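Local coordinates for protein DNA methyltransferase (Nicotiana tabacum, PDB 4ONQ) that probably methylates DNA cytosines at C5, this chain being the catalytic domain of a plant DRM methyltransferase with sinefungin bound at its cofactor site, at residues 37-42 and 84-89; 89-94 and 219-224; 112-117 and 166-171. The protein carries 5 engineered substitutions. One frame throughout, in Å; residues are numbered along the deposited sequence.

Contact 1 (37-42 and 84-89)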
loop_
_atom_site.group_PDB
_atom_site.type_symbol
_atom_site.label_atom_id
_atom_site.label_comp_id
_atom_site.label_asym_id
_atom_site.label_seq_id
_atom_site.Cartn_x
_atom_site.Cartn_y
_atom_site.Cartn_z
ATOM N N PRO A 37 -5.895 -14.634 -18.760
ATOM C CA PRO A 37 -6.189 -13.208 -18.591
ATOM C C PRO A 37 -7.559 -13.030 -17.953
ATOM O O PRO A 37 -8.463 -13.820 -18.233
ATOM C CB PRO A 37 -6.212 -12.683 -20.030
ATOM C CG PRO A 37 -5.485 -13.706 -20.836
ATOM C CD PRO A 37 -5.795 -15.009 -20.178
ATOM N N PRO A 38 -7.726 -11.998 -17.112
ATOM C CA PRO A 38 -6.740 -10.965 -16.794
ATOM C C PRO A 38 -5.831 -11.374 -15.647
ATOM O O PRO A 38 -6.051 -12.418 -15.029
ATOM C CB PRO A 38 -7.619 -9.818 -16.314
ATOM C CG PRO A 38 -8.714 -10.519 -15.582
ATOM C CD PRO A 38 -8.984 -11.788 -16.371
ATOM N N PHE A 39 -4.817 -10.556 -15.375
ATOM C CA PHE A 39 -4.040 -10.687 -14.151
ATOM C C PHE A 39 -4.817 -10.017 -13.033
ATOM O O PHE A 39 -5.456 -8.988 -13.249
ATOM C CB PHE A 39 -2.671 -10.025 -14.297
ATOM C CG PHE A 39 -1.682 -10.844 -15.072
ATOM C CD1 PHE A 39 -1.167 -12.013 -14.538
ATOM C CD2 PHE A 39 -1.260 -10.443 -16.329
ATOM C CE1 PHE A 39 -0.249 -12.769 -15.243
ATOM C CE2 PHE A 39 -0.343 -11.197 -17.042
ATOM C CZ PHE A 39 0.162 -12.361 -16.497
ATOM N N PHE A 40 -4.786 -10.595 -11.839
ATOM C CA PHE A 40 -5.454 -9.950 -10.718
ATOM C C PHE A 40 -4.567 -9.874 -9.490
ATOM O O PHE A 40 -3.707 -10.728 -9.272
ATOM C CB PHE A 40 -6.809 -10.594 -10.401
ATOM C CG PHE A 40 -6.716 -11.896 -9.660
ATOM C CD1 PHE A 40 -6.697 -11.921 -8.272
ATOM C CD2 PHE A 40 -6.684 -13.098 -10.347
ATOM C CE1 PHE A 40 -6.627 -13.121 -7.584
ATOM C CE2 PHE A 40 -6.614 -14.304 -9.663
ATOM C CZ PHE A 40 -6.588 -14.314 -8.280
ATOM N N TYR A 41 -4.797 -8.840 -8.694
ATOM C CA TYR A 41 -3.977 -8.550 -7.535
ATOM C C TYR A 41 -4.904 -8.065 -6.431
ATOM O O TYR A 41 -5.548 -7.028 -6.566
ATOM C CB TYR A 41 -2.965 -7.469 -7.907
ATOM C CG TYR A 41 -1.877 -7.205 -6.894
ATOM C CD1 TYR A 41 -0.720 -7.994 -6.856
ATOM C CD2 TYR A 41 -1.986 -6.138 -5.997
ATOM C CE1 TYR A 41 0.288 -7.731 -5.936
ATOM C CE2 TYR A 41 -0.996 -5.865 -5.081
ATOM C CZ TYR A 41 0.136 -6.660 -5.048
ATOM O OH TYR A 41 1.117 -6.363 -4.131
ATOM N N TYR A 42 -4.995 -8.840 -5.357
ATOM C CA TYR A 42 -5.844 -8.500 -4.224
ATOM C C TYR A 42 -5.016 -8.348 -2.955
ATOM O O TYR A 42 -4.177 -9.190 -2.648
ATOM C CB TYR A 42 -6.930 -9.562 -3.999
ATOM C CG TYR A 42 -7.828 -9.200 -2.843
ATOM C CD1 TYR A 42 -8.797 -8.219 -2.986
ATOM C CD2 TYR A 42 -7.682 -9.801 -1.601
ATOM C CE1 TYR A 42 -9.606 -7.859 -1.936
ATOM C CE2 TYR A 42 -8.494 -9.445 -0.537
ATOM C CZ TYR A 42 -9.454 -8.469 -0.713
ATOM O OH TYR A 42 -10.276 -8.091 0.327
ATOM N N HIS A 84 -2.732 -13.268 -5.738
ATOM C CA HIS A 84 -2.570 -12.884 -7.134
ATOM C C HIS A 84 -2.233 -14.062 -8.044
ATOM O O HIS A 84 -1.930 -15.156 -7.574
ATOM C CB HIS A 84 -1.510 -11.788 -7.259
ATOM C CG HIS A 84 -0.167 -12.187 -6.736
ATOM N ND1 HIS A 84 0.793 -12.783 -7.526
ATOM C CD2 HIS A 84 0.378 -12.076 -5.501
ATOM C CE1 HIS A 84 1.872 -13.017 -6.801
ATOM N NE2 HIS A 84 1.646 -12.601 -5.569
ATOM N N ASN A 85 -2.295 -13.822 -9.351
ATOM C CA ASN A 85 -1.964 -14.837 -10.342
ATOM C C ASN A 85 -0.829 -14.380 -11.260
ATOM O O ASN A 85 -0.755 -14.776 -12.422
ATOM C CB ASN A 85 -3.204 -15.216 -11.156
ATOM C CG ASN A 85 -3.760 -14.050 -11.966
ATOM O OD1 ASN A 85 -3.330 -12.903 -11.814
ATOM N ND2 ASN A 85 -4.732 -14.340 -12.825
ATOM N N LEU A 86 0.050 -13.540 -10.724
ATOM C CA LEU A 86 1.184 -13.010 -11.472
ATOM C C LEU A 86 2.322 -14.007 -11.455
ATOM O O LEU A 86 2.408 -14.831 -10.547
ATOM C CB LEU A 86 1.680 -11.716 -10.822
ATOM C CG LEU A 86 0.649 -10.607 -10.637
ATOM C CD1 LEU A 86 1.141 -9.560 -9.640
ATOM C CD2 LEU A 86 0.337 -9.976 -11.979
ATOM N N PRO A 87 3.208 -13.934 -12.461
ATOM C CA PRO A 87 4.472 -14.664 -12.364
ATOM C C PRO A 87 5.262 -14.135 -11.177
ATOM O O PRO A 87 5.139 -12.960 -10.823
ATOM C CB PRO A 87 5.181 -14.334 -13.682
ATOM C CG PRO A 87 4.465 -13.142 -14.234
ATOM C CD PRO A 87 3.059 -13.246 -13.752
ATOM N N VAL A 88 6.067 -14.996 -10.572
ATOM C CA VAL A 88 6.715 -14.688 -9.307
ATOM C C VAL A 88 8.217 -14.473 -9.521
ATOM O O VAL A 88 8.919 -13.911 -8.677
ATOM C CB VAL A 88 6.370 -15.796 -8.264
ATOM C CG1 VAL A 88 7.481 -16.024 -7.258
ATOM C CG2 VAL A 88 5.063 -15.449 -7.553
ATOM N N GLU A 89 8.696 -14.867 -10.692
ATOM C CA GLU A 89 10.120 -14.764 -10.988
ATOM C C GLU A 89 10.442 -13.543 -11.844
ATOM O O GLU A 89 9.567 -12.997 -12.520
ATOM C CB GLU A 89 10.615 -16.047 -11.659
ATOM C CG GLU A 89 10.455 -17.283 -10.788
ATOM C CD GLU A 89 10.624 -18.574 -11.565
ATOM O OE1 GLU A 89 10.550 -19.656 -10.944
ATOM O OE2 GLU A 89 10.829 -18.506 -12.795
#

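Contact 2 (89-94 and 219-224)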
loop_
_atom_site.group_PDB
_atom_site.type_symbol
_atom_site.label_atom_id
_atom_site.label_comp_id
_atom_site.label_asym_id
_atom_site.label_seq_id
_atom_site.Cartn_x
_atom_site.Cartn_y
_atom_site.Cartn_z
ATOM N N GLU A 89 8.696 -14.867 -10.692
ATOM C CA GLU A 89 10.120 -14.764 -10.988
ATOM C C GLU A 89 10.442 -13.543 -11.844
ATOM O O GLU A 89 9.567 -12.997 -12.520
ATOM C CB GLU A 89 10.615 -16.047 -11.659
ATOM C CG GLU A 89 10.455 -17.283 -10.788
ATOM C CD GLU A 89 10.624 -18.574 -11.565
ATOM O OE1 GLU A 89 10.550 -19.656 -10.944
ATOM O OE2 GLU A 89 10.829 -18.506 -12.795
ATOM N N ASN A 90 11.707 -13.128 -11.799
ATOM C CA ASN A 90 12.186 -11.939 -12.502
ATOM C C ASN A 90 11.531 -10.652 -12.008
ATOM O O ASN A 90 11.192 -9.768 -12.797
ATOM C CB ASN A 90 12.028 -12.090 -14.016
ATOM C CG ASN A 90 12.722 -13.327 -14.550
ATOM O OD1 ASN A 90 13.857 -13.627 -14.177
ATOM N ND2 ASN A 90 12.035 -14.060 -15.418
ATOM N N ARG A 91 11.353 -10.564 -10.694
ATOM C CA ARG A 91 10.848 -9.357 -10.059
ATOM C C ARG A 91 12.013 -8.424 -9.785
ATOM O O ARG A 91 13.067 -8.859 -9.328
ATOM C CB ARG A 91 10.173 -9.695 -8.731
ATOM C CG ARG A 91 8.857 -10.427 -8.847
ATOM C CD ARG A 91 8.406 -10.907 -7.479
ATOM N NE ARG A 91 6.999 -11.284 -7.471
ATOM C CZ ARG A 91 6.354 -11.745 -6.404
ATOM N NH1 ARG A 91 6.996 -11.888 -5.249
ATOM N NH2 ARG A 91 5.066 -12.059 -6.493
ATOM N N PHE A 92 11.823 -7.142 -10.066
ATOM C CA PHE A 92 12.832 -6.141 -9.747
ATOM C C PHE A 92 12.198 -5.004 -8.945
ATOM O O PHE A 92 11.022 -4.695 -9.127
ATOM C CB PHE A 92 13.520 -5.628 -11.020
ATOM C CG PHE A 92 12.576 -5.052 -12.046
ATOM C CD1 PHE A 92 12.279 -3.698 -12.051
ATOM C CD2 PHE A 92 12.002 -5.861 -13.016
ATOM C CE1 PHE A 92 11.416 -3.160 -12.998
ATOM C CE2 PHE A 92 11.136 -5.333 -13.966
ATOM C CZ PHE A 92 10.844 -3.981 -13.956
ATOM N N PRO A 93 12.966 -4.397 -8.029
ATOM C CA PRO A 93 12.430 -3.300 -7.220
ATOM C C PRO A 93 12.545 -1.944 -7.909
ATOM O O PRO A 93 13.290 -1.795 -8.872
ATOM C CB PRO A 93 13.320 -3.327 -5.979
ATOM C CG PRO A 93 14.632 -3.820 -6.486
ATOM C CD PRO A 93 14.312 -4.805 -7.586
ATOM N N LEU A 94 11.780 -0.977 -7.413
ATOM C CA LEU A 94 11.891 0.411 -7.826
ATOM C C LEU A 94 13.223 0.956 -7.321
ATOM O O LEU A 94 13.646 0.643 -6.205
ATOM C CB LEU A 94 10.741 1.207 -7.211
ATOM C CG LEU A 94 9.691 1.866 -8.109
ATOM C CD1 LEU A 94 9.401 1.029 -9.326
ATOM C CD2 LEU A 94 8.413 2.110 -7.309
ATOM N N HIS A 219 5.953 -6.343 -6.815
ATOM C CA HIS A 219 5.146 -7.435 -7.372
ATOM C C HIS A 219 4.716 -7.233 -8.837
ATOM O O HIS A 219 4.735 -8.175 -9.629
ATOM C CB HIS A 219 3.946 -7.748 -6.483
ATOM C CG HIS A 219 4.323 -8.114 -5.083
ATOM N ND1 HIS A 219 3.471 -7.946 -4.013
ATOM C CD2 HIS A 219 5.470 -8.624 -4.574
ATOM C CE1 HIS A 219 4.075 -8.341 -2.907
ATOM N NE2 HIS A 219 5.287 -8.759 -3.220
ATOM N N LEU A 220 4.341 -6.008 -9.199
ATOM C CA LEU A 220 3.825 -5.729 -10.538
ATOM C C LEU A 220 4.923 -5.597 -11.587
ATOM O O LEU A 220 4.634 -5.520 -12.778
ATOM C CB LEU A 220 2.980 -4.450 -10.538
ATOM C CG LEU A 220 1.726 -4.420 -9.664
ATOM C CD1 LEU A 220 1.014 -3.065 -9.755
ATOM C CD2 LEU A 220 0.783 -5.539 -10.054
ATOM N N SER A 221 6.177 -5.559 -11.149
ATOM C CA SER A 221 7.290 -5.291 -12.059
ATOM C C SER A 221 7.380 -6.318 -13.186
ATOM O O SER A 221 7.846 -6.007 -14.278
ATOM C CB SER A 221 8.613 -5.238 -11.295
ATOM O OG SER A 221 8.940 -6.504 -10.762
ATOM N N VAL A 222 6.912 -7.534 -12.916
ATOM C CA VAL A 222 6.878 -8.601 -13.911
ATOM C C VAL A 222 5.996 -8.255 -15.110
ATOM O O VAL A 222 6.060 -8.915 -16.145
ATOM C CB VAL A 222 6.358 -9.923 -13.307
ATOM C CG1 VAL A 222 7.197 -10.332 -12.105
ATOM C CG2 VAL A 222 4.890 -9.786 -12.914
ATOM N N LEU A 223 5.173 -7.220 -14.972
ATOM C CA LEU A 223 4.250 -6.843 -16.036
ATOM C C LEU A 223 4.900 -5.986 -17.109
ATOM O O LEU A 223 4.367 -5.870 -18.212
ATOM C CB LEU A 223 3.040 -6.102 -15.471
ATOM C CG LEU A 223 2.136 -6.893 -14.536
ATOM C CD1 LEU A 223 0.902 -6.066 -14.181
ATOM C CD2 LEU A 223 1.747 -8.210 -15.183
ATOM N N LYS A 224 6.043 -5.387 -16.790
ATOM C CA LYS A 224 6.664 -4.417 -17.693
ATOM C C LYS A 224 7.021 -5.002 -19.058
ATOM O O LYS A 224 6.805 -4.364 -20.088
ATOM C CB LYS A 224 7.899 -3.782 -17.055
ATOM C CG LYS A 224 8.534 -2.692 -17.903
ATOM C CD LYS A 224 9.622 -1.967 -17.123
ATOM C CE LYS A 224 10.159 -0.784 -17.908
ATOM N NZ LYS A 224 9.041 0.065 -18.399
#

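Contact 3 (112-117 and 166-171)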
loop_
_atom_site.group_PDB
_atom_site.type_symbol
_atom_site.label_atom_id
_atom_site.label_comp_id
_atom_site.label_asym_id
_atom_site.label_seq_id
_atom_site.Cartn_x
_atom_site.Cartn_y
_atom_site.Cartn_z
ATOM N N TRP A 112 17.889 14.211 17.559
ATOM C CA TRP A 112 17.201 14.257 18.846
ATOM C C TRP A 112 16.691 12.894 19.300
ATOM O O TRP A 112 15.957 12.795 20.281
ATOM C CB TRP A 112 16.072 15.292 18.808
ATOM C CG TRP A 112 16.578 16.615 18.353
ATOM C CD1 TRP A 112 16.273 17.258 17.186
ATOM C CD2 TRP A 112 17.525 17.445 19.035
ATOM N NE1 TRP A 112 16.965 18.444 17.107
ATOM C CE2 TRP A 112 17.739 18.582 18.230
ATOM C CE3 TRP A 112 18.209 17.339 20.251
ATOM C CZ2 TRP A 112 18.607 19.608 18.605
ATOM C CZ3 TRP A 112 19.075 18.354 20.618
ATOM C CH2 TRP A 112 19.267 19.473 19.797
ATOM N N TRP A 113 17.088 11.843 18.588
ATOM C CA TRP A 113 16.692 10.490 18.963
ATOM C C TRP A 113 17.492 10.027 20.180
ATOM O O TRP A 113 18.716 9.924 20.121
ATOM C CB TRP A 113 16.879 9.515 17.795
ATOM C CG TRP A 113 15.905 8.369 17.822
ATOM C CD1 TRP A 113 16.027 7.201 18.521
ATOM C CD2 TRP A 113 14.653 8.291 17.124
ATOM N NE1 TRP A 113 14.927 6.403 18.304
ATOM C CE2 TRP A 113 14.069 7.047 17.452
ATOM C CE3 TRP A 113 13.966 9.155 16.261
ATOM C CZ2 TRP A 113 12.833 6.644 16.947
ATOM C CZ3 TRP A 113 12.735 8.752 15.757
ATOM C CH2 TRP A 113 12.182 7.506 16.103
ATOM N N PRO A 114 16.801 9.763 21.296
ATOM C CA PRO A 114 17.483 9.312 22.512
ATOM C C PRO A 114 18.095 7.931 22.309
ATOM O O PRO A 114 17.510 7.095 21.618
ATOM C CB PRO A 114 16.351 9.231 23.542
ATOM C CG PRO A 114 15.216 10.014 22.961
ATOM C CD PRO A 114 15.347 9.875 21.485
ATOM N N SER A 115 19.256 7.696 22.910
ATOM C CA SER A 115 19.917 6.398 22.814
ATOM C C SER A 115 19.044 5.263 23.360
ATOM O O SER A 115 19.189 4.108 22.957
ATOM C CB SER A 115 21.259 6.427 23.548
ATOM O OG SER A 115 21.078 6.784 24.908
ATOM N N TRP A 116 18.133 5.596 24.269
ATOM C CA TRP A 116 17.288 4.587 24.896
ATOM C C TRP A 116 16.029 4.259 24.092
ATOM O O TRP A 116 15.228 3.415 24.502
ATOM C CB TRP A 116 16.924 4.992 26.327
ATOM C CG TRP A 116 16.317 6.360 26.449
ATOM C CD1 TRP A 116 16.977 7.531 26.672
ATOM C CD2 TRP A 116 14.925 6.694 26.364
ATOM N NE1 TRP A 116 16.083 8.574 26.729
ATOM C CE2 TRP A 116 14.818 8.087 26.540
ATOM C CE3 TRP A 116 13.762 5.950 26.148
ATOM C CZ2 TRP A 116 13.594 8.752 26.511
ATOM C CZ3 TRP A 116 12.545 6.613 26.121
ATOM C CH2 TRP A 116 12.471 8.001 26.301
ATOM N N ASP A 117 15.850 4.932 22.957
ATOM C CA ASP A 117 14.774 4.595 22.033
ATOM C C ASP A 117 15.369 3.731 20.928
ATOM O O ASP A 117 16.033 4.235 20.022
ATOM C CB ASP A 117 14.137 5.862 21.455
ATOM C CG ASP A 117 12.847 5.584 20.687
ATOM O OD1 ASP A 117 12.733 4.510 20.050
ATOM O OD2 ASP A 117 11.942 6.447 20.721
ATOM N N LEU A 166 5.113 7.959 17.009
ATOM C CA LEU A 166 5.675 9.261 17.326
ATOM C C LEU A 166 7.172 9.253 17.074
ATOM O O LEU A 166 7.845 8.264 17.340
ATOM C CB LEU A 166 5.379 9.622 18.777
ATOM C CG LEU A 166 3.888 9.622 19.099
ATOM C CD1 LEU A 166 3.678 9.861 20.573
ATOM C CD2 LEU A 166 3.151 10.670 18.280
ATOM N N VAL A 167 7.687 10.355 16.544
ATOM C CA VAL A 167 9.102 10.464 16.235
ATOM C C VAL A 167 9.678 11.667 16.971
ATOM O O VAL A 167 8.971 12.632 17.232
ATOM C CB VAL A 167 9.324 10.613 14.717
ATOM C CG1 VAL A 167 8.858 9.348 13.984
ATOM C CG2 VAL A 167 8.585 11.839 14.185
ATOM N N TRP A 168 10.959 11.601 17.315
ATOM C CA TRP A 168 11.607 12.698 18.024
ATOM C C TRP A 168 11.986 13.810 17.063
ATOM O O TRP A 168 12.591 13.553 16.028
ATOM C CB TRP A 168 12.842 12.204 18.785
ATOM C CG TRP A 168 12.502 11.173 19.814
ATOM C CD1 TRP A 168 12.448 9.817 19.636
ATOM C CD2 TRP A 168 12.147 11.414 21.182
ATOM N NE1 TRP A 168 12.087 9.200 20.814
ATOM C CE2 TRP A 168 11.898 10.157 21.776
ATOM C CE3 TRP A 168 12.015 12.569 21.962
ATOM C CZ2 TRP A 168 11.527 10.024 23.115
ATOM C CZ3 TRP A 168 11.645 12.436 23.289
ATOM C CH2 TRP A 168 11.404 11.170 23.852
ATOM N N VAL A 169 11.614 15.042 17.404
ATOM C CA VAL A 169 11.905 16.193 16.549
ATOM C C VAL A 169 12.662 17.284 17.294
ATOM O O VAL A 169 13.047 18.297 16.717
ATOM C CB VAL A 169 10.622 16.792 15.945
ATOM C CG1 VAL A 169 9.993 15.802 14.974
ATOM C CG2 VAL A 169 9.650 17.174 17.046
ATOM N N GLY A 170 12.866 17.069 18.584
ATOM C CA GLY A 170 13.635 17.988 19.395
ATOM C C GLY A 170 13.851 17.326 20.733
ATOM O O GLY A 170 13.310 16.246 20.979
ATOM N N ARG A 171 14.645 17.946 21.597
ATOM C CA ARG A 171 14.838 17.412 22.936
ATOM C C ARG A 171 13.541 17.582 23.724
ATOM O O ARG A 171 12.967 18.678 23.760
ATOM C CB ARG A 171 16.000 18.111 23.643
ATOM C CG ARG A 171 16.499 17.370 24.872
ATOM C CD ARG A 171 17.686 18.079 25.495
ATOM N NE ARG A 171 18.709 18.396 24.502
ATOM C CZ ARG A 171 19.913 18.875 24.797
ATOM N NH1 ARG A 171 20.252 19.086 26.061
ATOM N NH2 ARG A 171 20.780 19.137 23.827
#

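Contact 1 (37-42 and 84-89)
Asn-85 spends both ends of its side-chain amide on the backbone at the start of strand 39-45, extending an antiparallel pairing past the end of strand 79-84. The two strands are neighbours in the mixed sheet of this Rossmann-like class I methyltransferase fold. OD1 of Asn-85 accepts the N-H of Phe-40 over 2.7 Å, nearly straight at 168°, while ND2 reaches a lone pair of Pro-38 O at 3.2 Å. OD1 stands in for a main-chain carbonyl, while the backbone adds only a weak bond, Asn-85 N to Phe-40 O. CG of Asn-85 lies between its own N and carbonyl carbon (chi1 63°), a rotation that brings OD1 to the Phe-40 N-H and ND2 to the Pro-38 carbonyl. The Phe-40 ring lies against that amide, CD2 3.4 Å from Asn-85 ND2 with the planes 47° apart, and the Phe-39 ring receives Asn-85 O at its edge. Leu-86 splits its methyls, CD2 going to Phe-39 and CD1 to Tyr-41 CD1 at 3.7 Å. Tyr-41 and His-84 form a non-hydrogen-bonded pair; each polar tip is engaged elsewhere, Tyr-41 OH with His-219 and His-84 NE2 with Glu-66. Further back, Ala-34 O also bonds Asn-85 ND2. His-84 CA lies 3.2 Å from Phe-40 O, a CA-H...O contact.

Contact 2 (89-94 and 219-224)
Ser-221 meets Phe-92 twice, once through oxygen and once through carbon, and this double use of a small side chain is the heart of the contact. Its OG, placed between the backbone N and the carbonyl carbon (chi1 66°), accepts the N-H of Phe-92 at 3.0 Å, and also bonds Tyr-218 O one helical turn back. The hydroxyl thereby ties the passing loop to the residues that follow on from helix 213-220. Its CB sits 3.6 Å from the centroid of the Phe-92 ring, only 9° from the ring normal, a CH-pi contact over the middle of the face. The edge of the same ring meets the aliphatic part of Lys-224, Phe-92 CZ lying 3.9 Å from Lys-224 CD. An alanine in place of Phe-92 would probably open a gap over Ser-221 CB and deprive the Lys-224 chain of its aromatic neighbour.

Arg-91, the residue before, takes its side chain along the flank of Val-222. Its extended chain, with Arg-91 CG 3.7 Å from Val-222 CG1, carries the guanidinium onto His-219. There His-219 CD2 lies over one guanidinium face, offset toward its rim and 3.7 Å from Arg-91 NH1, the two planes inclined by 36°. Contact is thus made through a ring carbon, while the polar ends have separate partners: Arg-91 NH1 forms a salt bridge with Glu-66, and His-219 ND1 bonds Tyr-41 OH.

This is loop-to-helix packing on the flank of the mixed sheet of the class I methyltransferase domain. The loop lies beside helix 213-220 and the turn after it, with strand 66-69, which carries Glu-66, at the Arg-91 side and helix 242-249 at the other, where Leu-94 touches Arg-249 and Leu-220 touches Leu-247.

Contact 3 (112-117 and 166-171)
The indole of Trp-168 is met by two other tryptophans, a proline and an aspartate, all four supplied by the single loop 112-117. This aromatic cluster of Trp-113, Trp-116 and Trp-168 secures a loop to the two-stranded antiparallel sheet 166-176. Trp-168 points its five-membered ring, edge first, at the face of Trp-113, a T-shaped pair with planes at 75° and CD1 of Trp-168 over the centre of the Trp-113 indole. Pro-114 covers a face: its CD lies 3.3 Å from the centroid of the Trp-168 five-membered ring, a close CH-pi contact. Trp-116 adds its CH2, 3.9 Å from Trp-168 CZ2, in an oblique approach. The one polar atom of the Trp-168 side chain, NE1, is satisfied by Asp-117, whose OD2 is 2.8 Å away and lies in the plane of the indole. The N-H comes in on the anti side of the carboxylate, 26° out of its plane, and Arg-119 shares OD2 through a salt bridge, which probably favours the charged form of the acid.

Farther along the strand, Val-169 and Gly-170 both face Lys-173 in a classic beta bulge. The main chain itself is the packing surface here, CA of Gly-170 lying over a face of Trp-112, 3.7 Å from the centroid of its five-membered ring.

The loop is braced from within as well. Residues 114 to 117 make a type I turn, Asp-117 N bonding Pro-114 O, and Trp-113 NE1 reaches Asp-117 O at 3.0 Å in a bent bond (132°), the oxygen in the indole plane but the N-H coming from above the carbonyl plane.

Contacts 1 and 2 adjoin, their centres 11 Å apart, and follow each other along the chain through the shared Glu-89. Contact 1 belongs to the mixed sheet and contact 2 to helix 213-220 and the turn after it; they also touch where Pro-87 O lies 3.6 Å from Val-222 CG1. Contact 3 lies in a separate lobe, its nearest atoms about 25 Å from contact 1 and about 22 Å from contact 2. Yet in sequence it is nested inside the loop that contact 2 closes. The chain thus leaves the cofactor-binding core, builds the outlying lobe and returns, a placement consistent with the target-recognition region of C5 methyltransferases.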